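Local coordinates for protein beta-d-glucoside glucohydrolase (Hypocrea jecorina, PDB 3ZZ1) that probably hydrolyses terminal, non-reducing beta-D-glucosyl residues with release of beta-D-glucose, as a secreted family 3 enzyme of cellulose breakdown, at residues L89-E100 against H319-D329. Residues are numbered along the deposited sequence; the frame is centred on the assembly and turned at random.
Sequences LIRERGQFIGEE and HKTNVRAIARD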
ATOM      1  N   LEU A  89      -7.746  -6.719   9.822  1.00 11.48           N
ATOM      2  CA  LEU A  89      -6.566  -7.419   9.312  1.00 11.29           C
ATOM      3  C   LEU A  89      -5.433  -6.445   9.007  1.00 11.20           C
ATOM      4  O   LEU A  89      -4.263  -6.750   9.241  1.00 11.42           O
ATOM      5  CB  LEU A  89      -6.902  -8.251   8.066  1.00 11.16           C
ATOM      6  CG  LEU A  89      -7.739  -9.522   8.261  1.00 10.95           C
ATOM      7  CD1 LEU A  89      -7.947 -10.233   6.936  1.00 10.53           C
ATOM      8  CD2 LEU A  89      -7.115 -10.469   9.284  1.00 10.25           C
ATOM      9  N   ILE A  90      -5.792  -5.272   8.496  1.00 11.34           N
ATOM     10  CA  ILE A  90      -4.821  -4.235   8.165  1.00 11.36           C
ATOM     11  C   ILE A  90      -4.113  -3.706   9.412  1.00 11.51           C
ATOM     12  O   ILE A  90      -2.888  -3.580   9.414  1.00 11.43           O
ATOM     13  CB  ILE A  90      -5.462  -3.094   7.336  1.00 11.40           C
ATOM     14  CG1 ILE A  90      -5.876  -3.624   5.960  1.00 10.96           C
ATOM     15  CG2 ILE A  90      -4.490  -1.908   7.182  1.00 11.33           C
ATOM     16  CD1 ILE A  90      -6.953  -2.808   5.258  1.00 11.22           C
ATOM     17  N   ARG A  91      -4.873  -3.424  10.474  1.00 11.91           N
ATOM     18  CA  ARG A  91      -4.271  -2.979  11.740  1.00 12.15           C
ATOM     19  C   ARG A  91      -3.379  -4.067  12.344  1.00 12.06           C
ATOM     20  O   ARG A  91      -2.266  -3.783  12.808  1.00 11.82           O
ATOM     21  CB  ARG A  91      -5.328  -2.546  12.759  1.00 12.49           C
ATOM     22  CG  ARG A  91      -4.737  -1.720  13.903  1.00 13.80           C
ATOM     23  CD  ARG A  91      -5.546  -1.783  15.190  1.00 16.54           C
ATOM     24  NE  ARG A  91      -4.833  -1.080  16.264  1.00 18.90           N
ATOM     25  CZ  ARG A  91      -4.017  -1.655  17.150  1.00 19.66           C
ATOM     26  NH1 ARG A  91      -3.801  -2.968  17.130  1.00 20.24           N
ATOM     27  NH2 ARG A  91      -3.417  -0.910  18.068  1.00 19.74           N
ATOM     28  N   GLU A  92      -3.872  -5.305  12.332  1.00 11.90           N
ATOM     29  CA  GLU A  92      -3.127  -6.442  12.875  1.00 12.12           C
ATOM     30  C   GLU A  92      -1.783  -6.630  12.173  1.00 11.89           C
ATOM     31  O   GLU A  92      -0.761  -6.870  12.830  1.00 11.87           O
ATOM     32  CB  GLU A  92      -3.963  -7.731  12.803  1.00 12.05           C
ATOM     33  CG  GLU A  92      -3.201  -8.980  13.202  1.00 12.61           C
ATOM     34  CD  GLU A  92      -4.061 -10.225  13.145  1.00 13.77           C
ATOM     35  OE1 GLU A  92      -4.795 -10.478  14.120  1.00 14.11           O
ATOM     36  OE2 GLU A  92      -4.022 -10.932  12.117  1.00 13.83           O
ATOM     37  N   ARG A  93      -1.795  -6.523  10.844  1.00 11.88           N
ATOM     38  CA  ARG A  93      -0.575  -6.570  10.039  1.00 11.96           C
ATOM     39  C   ARG A  93       0.449  -5.551  10.554  1.00 12.11           C
ATOM     40  O   ARG A  93       1.625  -5.874  10.728  1.00 11.90           O
ATOM     41  CB  ARG A  93      -0.901  -6.325   8.561  1.00 11.96           C
ATOM     42  CG  ARG A  93       0.275  -6.471   7.594  1.00 11.36           C
ATOM     43  CD  ARG A  93      -0.197  -6.321   6.140  1.00 11.12           C
ATOM     44  NE  ARG A  93       0.895  -6.115   5.175  1.00 10.39           N
ATOM     45  CZ  ARG A  93       1.508  -4.950   4.957  1.00 10.30           C
ATOM     46  NH1 ARG A  93       1.169  -3.868   5.651  1.00 10.34           N
ATOM     47  NH2 ARG A  93       2.479  -4.867   4.058  1.00  8.65           N
ATOM     48  N   GLY A  94      -0.014  -4.332  10.811  1.00 12.44           N
ATOM     49  CA  GLY A  94       0.832  -3.282  11.384  1.00 12.93           C
ATOM     50  C   GLY A  94       1.378  -3.646  12.755  1.00 13.17           C
ATOM     51  O   GLY A  94       2.572  -3.485  13.012  1.00 13.40           O
ATOM     52  N   GLN A  95       0.503  -4.145  13.629  1.00 13.26           N
ATOM     53  CA  GLN A  95       0.893  -4.578  14.975  1.00 13.52           C
ATOM     54  C   GLN A  95       1.952  -5.679  14.939  1.00 13.19           C
ATOM     55  O   GLN A  95       2.948  -5.627  15.669  1.00 13.19           O
ATOM     56  CB  GLN A  95      -0.331  -5.055  15.771  1.00 13.68           C
ATOM     57  CG  GLN A  95      -0.003  -5.530  17.202  1.00 15.11           C
ATOM     58  CD  GLN A  95      -1.158  -6.260  17.873  1.00 16.60           C
ATOM     59  OE1 GLN A  95      -1.006  -7.393  18.341  1.00 17.49           O
ATOM     60  NE2 GLN A  95      -2.321  -5.618  17.917  1.00 16.48           N
ATOM     61  N   PHE A  96       1.725  -6.664  14.079  1.00 12.96           N
ATOM     62  CA  PHE A  96       2.612  -7.814  13.962  1.00 12.80           C
ATOM     63  C   PHE A  96       3.972  -7.393  13.395  1.00 12.72           C
ATOM     64  O   PHE A  96       5.010  -7.833  13.890  1.00 12.69           O
ATOM     65  CB  PHE A  96       1.950  -8.911  13.116  1.00 12.59           C
ATOM     66  CG  PHE A  96       0.878  -9.698  13.843  1.00 12.45           C
ATOM     67  CD1 PHE A  96       0.389  -9.292  15.086  1.00 12.89           C
ATOM     68  CD2 PHE A  96       0.344 -10.845  13.266  1.00 12.64           C
ATOM     69  CE1 PHE A  96      -0.602 -10.025  15.749  1.00 12.77           C
ATOM     70  CE2 PHE A  96      -0.648 -11.590  13.919  1.00 12.41           C
ATOM     71  CZ  PHE A  96      -1.118 -11.181  15.165  1.00 12.74           C
ATOM     72  N   ILE A  97       3.959  -6.529  12.379  1.00 12.64           N
ATOM     73  CA  ILE A  97       5.187  -5.919  11.848  1.00 12.68           C
ATOM     74  C   ILE A  97       5.916  -5.150  12.951  1.00 12.65           C
ATOM     75  O   ILE A  97       7.125  -5.300  13.123  1.00 12.67           O
ATOM     76  CB  ILE A  97       4.911  -4.993  10.623  1.00 12.57           C
ATOM     77  CG1 ILE A  97       4.618  -5.837   9.378  1.00 12.67           C
ATOM     78  CG2 ILE A  97       6.098  -4.061  10.349  1.00 12.24           C
ATOM     79  CD1 ILE A  97       3.997  -5.080   8.225  1.00 12.56           C
ATOM     80  N   GLY A  98       5.167  -4.342  13.698  1.00 12.81           N
ATOM     81  CA  GLY A  98       5.709  -3.598  14.834  1.00 12.71           C
ATOM     82  C   GLY A  98       6.404  -4.501  15.836  1.00 12.53           C
ATOM     83  O   GLY A  98       7.529  -4.219  16.262  1.00 12.40           O
ATOM     84  N   GLU A  99       5.733  -5.594  16.202  1.00 12.36           N
ATOM     85  CA  GLU A  99       6.276  -6.570  17.157  1.00 12.33           C
ATOM     86  C   GLU A  99       7.624  -7.137  16.715  1.00 12.13           C
ATOM     87  O   GLU A  99       8.560  -7.221  17.517  1.00 12.03           O
ATOM     88  CB  GLU A  99       5.280  -7.706  17.405  1.00 12.18           C
ATOM     89  CG  GLU A  99       4.165  -7.332  18.371  1.00 13.42           C
ATOM     90  CD  GLU A  99       3.092  -8.400  18.499  1.00 14.28           C
ATOM     91  OE1 GLU A  99       3.352  -9.571  18.152  1.00 15.43           O
ATOM     92  OE2 GLU A  99       1.981  -8.067  18.960  1.00 15.32           O
ATOM     93  N   GLU A 100       7.716  -7.502  15.438  1.00 11.76           N
ATOM     94  CA  GLU A 100       8.938  -8.088  14.879  1.00 11.84           C
ATOM     95  C   GLU A 100      10.068  -7.071  14.772  1.00 11.71           C
ATOM     96  O   GLU A 100      11.225  -7.399  15.028  1.00 11.89           O
ATOM     97  CB  GLU A 100       8.659  -8.733  13.518  1.00 11.58           C
ATOM     98  CG  GLU A 100       7.602  -9.824  13.598  1.00 11.20           C
ATOM     99  CD  GLU A 100       7.723 -10.891  12.527  1.00 11.15           C
ATOM    100  OE1 GLU A 100       8.585 -10.764  11.638  1.00 10.63           O
ATOM    101  OE2 GLU A 100       6.941 -11.870  12.585  1.00 11.48           O
ATOM    102  N   HIS A 319       2.704 -15.026  14.050  1.00 14.39           N
ATOM    103  CA  HIS A 319       2.304 -13.946  13.138  1.00 13.90           C
ATOM    104  C   HIS A 319       1.859 -14.423  11.747  1.00 13.74           C
ATOM    105  O   HIS A 319       1.181 -13.686  11.032  1.00 13.55           O
ATOM    106  CB  HIS A 319       3.417 -12.896  12.984  1.00 13.90           C
ATOM    107  CG  HIS A 319       3.718 -12.132  14.238  1.00 13.55           C
ATOM    108  ND1 HIS A 319       4.972 -11.639  14.520  1.00 13.58           N
ATOM    109  CD2 HIS A 319       2.936 -11.795  15.290  1.00 13.27           C
ATOM    110  CE1 HIS A 319       4.947 -11.015  15.684  1.00 13.65           C
ATOM    111  NE2 HIS A 319       3.722 -11.098  16.173  1.00 13.21           N
ATOM    112  N   LYS A 320       2.245 -15.642  11.365  1.00 13.47           N
ATOM    113  CA  LYS A 320       1.806 -16.230  10.090  1.00 13.34           C
ATOM    114  C   LYS A 320       0.279 -16.262   9.918  1.00 13.17           C
ATOM    115  O   LYS A 320      -0.216 -16.311   8.794  1.00 13.13           O
ATOM    116  CB  LYS A 320       2.400 -17.633   9.874  1.00 13.36           C
ATOM    117  CG  LYS A 320       1.888 -18.723  10.822  1.00 13.29           C
ATOM    118  CD  LYS A 320       2.210 -20.136  10.317  1.00 13.78           C
ATOM    119  CE  LYS A 320       3.707 -20.468  10.356  1.00 14.49           C
ATOM    120  NZ  LYS A 320       4.302 -20.337  11.718  1.00 15.01           N
ATOM    121  N   THR A 321      -0.452 -16.227  11.032  1.00 13.04           N
ATOM    122  CA  THR A 321      -1.917 -16.196  10.999  1.00 12.92           C
ATOM    123  C   THR A 321      -2.414 -14.965  10.247  1.00 12.77           C
ATOM    124  O   THR A 321      -3.421 -15.030   9.548  1.00 12.91           O
ATOM    125  CB  THR A 321      -2.534 -16.192  12.412  1.00 13.03           C
ATOM    126  OG1 THR A 321      -2.051 -15.058  13.141  1.00 12.82           O
ATOM    127  CG2 THR A 321      -2.199 -17.485  13.166  1.00 12.92           C
ATOM    128  N   ASN A 322      -1.700 -13.848  10.389  1.00 12.45           N
ATOM    129  CA  ASN A 322      -2.050 -12.633   9.671  1.00 12.20           C
ATOM    130  C   ASN A 322      -1.786 -12.781   8.179  1.00 12.13           C
ATOM    131  O   ASN A 322      -2.620 -12.391   7.364  1.00 11.78           O
ATOM    132  CB  ASN A 322      -1.297 -11.417  10.219  1.00 12.11           C
ATOM    133  CG  ASN A 322      -1.609 -10.138   9.446  1.00 11.85           C
ATOM    134  OD1 ASN A 322      -0.846  -9.732   8.571  1.00 10.92           O
ATOM    135  ND2 ASN A 322      -2.741  -9.508   9.759  1.00 10.55           N
ATOM    136  N   VAL A 323      -0.624 -13.346   7.836  1.00 12.04           N
ATOM    137  CA  VAL A 323      -0.243 -13.539   6.437  1.00 12.13           C
ATOM    138  C   VAL A 323      -1.225 -14.501   5.763  1.00 12.24           C
ATOM    139  O   VAL A 323      -1.736 -14.217   4.679  1.00 11.93           O
ATOM    140  CB  VAL A 323       1.217 -14.040   6.291  1.00 12.21           C
ATOM    141  CG1 VAL A 323       1.612 -14.128   4.821  1.00 11.91           C
ATOM    142  CG2 VAL A 323       2.170 -13.115   7.027  1.00 12.12           C
ATOM    143  N   ARG A 324      -1.494 -15.622   6.434  1.00 12.38           N
ATOM    144  CA  ARG A 324      -2.506 -16.591   6.011  1.00 12.42           C
ATOM    145  C   ARG A 324      -3.850 -15.913   5.775  1.00 12.23           C
ATOM    146  O   ARG A 324      -4.438 -16.060   4.707  1.00 12.15           O
ATOM    147  CB  ARG A 324      -2.645 -17.709   7.058  1.00 12.53           C
ATOM    148  CG  ARG A 324      -3.752 -18.749   6.789  1.00 13.19           C
ATOM    149  CD  ARG A 324      -3.370 -19.683   5.651  1.00 13.69           C
ATOM    150  NE  ARG A 324      -4.322 -20.776   5.457  1.00 13.76           N
ATOM    151  CZ  ARG A 324      -4.272 -21.951   6.085  1.00 14.33           C
ATOM    152  NH1 ARG A 324      -3.316 -22.207   6.973  1.00 14.75           N
ATOM    153  NH2 ARG A 324      -5.181 -22.882   5.820  1.00 13.63           N
ATOM    154  N   ALA A 325      -4.319 -15.159   6.771  1.00 12.30           N
ATOM    155  CA  ALA A 325      -5.622 -14.493   6.696  1.00 12.19           C
ATOM    156  C   ALA A 325      -5.710 -13.501   5.536  1.00 12.01           C
ATOM    157  O   ALA A 325      -6.694 -13.498   4.796  1.00 12.10           O
ATOM    158  CB  ALA A 325      -5.960 -13.806   8.021  1.00 12.24           C
ATOM    159  N   ILE A 326      -4.682 -12.670   5.372  1.00 11.65           N
ATOM    160  CA  ILE A 326      -4.710 -11.641   4.331  1.00 11.15           C
ATOM    161  C   ILE A 326      -4.492 -12.226   2.936  1.00 11.26           C
ATOM    162  O   ILE A 326      -5.186 -11.849   1.989  1.00 11.37           O
ATOM    163  CB  ILE A 326      -3.720 -10.494   4.627  1.00 11.12           C
ATOM    164  CG1 ILE A 326      -4.220  -9.667   5.820  1.00 10.45           C
ATOM    165  CG2 ILE A 326      -3.553  -9.611   3.399  1.00 11.14           C
ATOM    166  CD1 ILE A 326      -3.287  -8.549   6.248  1.00  9.90           C
ATOM    167  N   ALA A 327      -3.532 -13.145   2.816  1.00 11.08           N
ATOM    168  CA  ALA A 327      -3.309 -13.885   1.576  1.00 10.83           C
ATOM    169  C   ALA A 327      -4.591 -14.573   1.123  1.00 10.92           C
ATOM    170  O   ALA A 327      -4.867 -14.656  -0.072  1.00 10.70           O
ATOM    171  CB  ALA A 327      -2.211 -14.909   1.765  1.00 10.54           C
ATOM    172  N   ARG A 328      -5.359 -15.064   2.097  1.00 11.04           N
ATOM    173  CA  ARG A 328      -6.627 -15.759   1.871  1.00 11.16           C
ATOM    174  C   ARG A 328      -7.752 -14.784   1.524  1.00 11.06           C
ATOM    175  O   ARG A 328      -8.411 -14.932   0.493  1.00 10.88           O
ATOM    176  CB  ARG A 328      -6.995 -16.572   3.125  1.00 11.35           C
ATOM    177  CG  ARG A 328      -8.279 -17.377   3.034  1.00 11.97           C
ATOM    178  CD  ARG A 328      -8.740 -17.865   4.405  1.00 13.12           C
ATOM    179  NE  ARG A 328      -9.165 -16.764   5.273  1.00 13.95           N
ATOM    180  CZ  ARG A 328      -8.763 -16.587   6.529  1.00 13.79           C
ATOM    181  NH1 ARG A 328      -7.937 -17.453   7.096  1.00 13.43           N
ATOM    182  NH2 ARG A 328      -9.200 -15.541   7.223  1.00 14.16           N
ATOM    183  N   ASP A 329      -7.958 -13.783   2.383  1.00 11.13           N
ATOM    184  CA  ASP A 329      -9.101 -12.870   2.264  1.00 11.01           C
ATOM    185  C   ASP A 329      -8.902 -11.772   1.225  1.00 10.92           C
ATOM    186  O   ASP A 329      -9.834 -11.009   0.942  1.00 10.77           O
ATOM    187  CB  ASP A 329      -9.451 -12.254   3.628  1.00 11.08           C
ATOM    188  CG  ASP A 329     -10.008 -13.274   4.609  1.00 11.54           C
ATOM    189  OD1 ASP A 329     -10.403 -14.383   4.180  1.00 11.16           O
ATOM    190  OD2 ASP A 329     -10.046 -12.965   5.819  1.00 12.39           O
TER
HETATM  191  O   HOH W   1      -4.441 -13.404  12.660  1.00 25.78           O
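Asn322 sits as a knob in a hole formed by Leu89, Glu92, Arg93 and Phe96 where two helices pack roughly antiparallel, their axes 9.8 Å apart at closest approach. The contact illustrates how a multidomain glycosidase joins its parts through polar and apolar side chains together: residues 89-100 belong to the TIM-barrel-like N-terminal domain of family 3, and helix 320-329 leads into strand 332-336, an outermost strand of the six-stranded mixed sheet that follows in the chain.

Two sets of hydrogen bonds span the helices. A chi1 of 178° carries the Asn322 amide away from its own backbone N and into the hole. There ND2 donates to Leu89 O at 3.2 Å, on a carbonyl lone pair, and to Glu92 OE2 at 3.0 Å. Leu89 O thus serves a second donor besides Arg93 N of its own helix. A water joins Glu92 OE2 to Thr321 OG1, which also bonds Asn318 O. At the other end His319 donates from both ring nitrogens: NE2 to Glu99 OE1, and ND1 to the anti lone pair of Glu100 OE2, a nearly straight bond (167°). Two carboxylates at its edge fix the ring's rotation and would favour a protonated imidazole. A leucine in place of His319 would probably leave Glu99 OE1 without its imidazole donor and Glu100 OE2 with Thr73 but without ND1.

Ring packing reinforces this grip. Phe96 is layered between Glu92 CG, centred over one face, and His319 CD2 on the other, 3.3 Å from Phe96 CG; the ring planes are inclined by 32°. Phe96 CB adds a CH-pi contact over the imidazole.

Apolar contacts finish the interface: Leu89 CB lies 3.8 Å from Ile326 CG1, Leu89 CD2 meets Ala325 CB, and Ile326 CD1 touches Arg93 CD. Leu89 CD1 instead sets a methyl 3.6 Å from the carboxylate oxygen Asp329 OD2, while Arg328 grips that carboxylate side-on through NE and NH2.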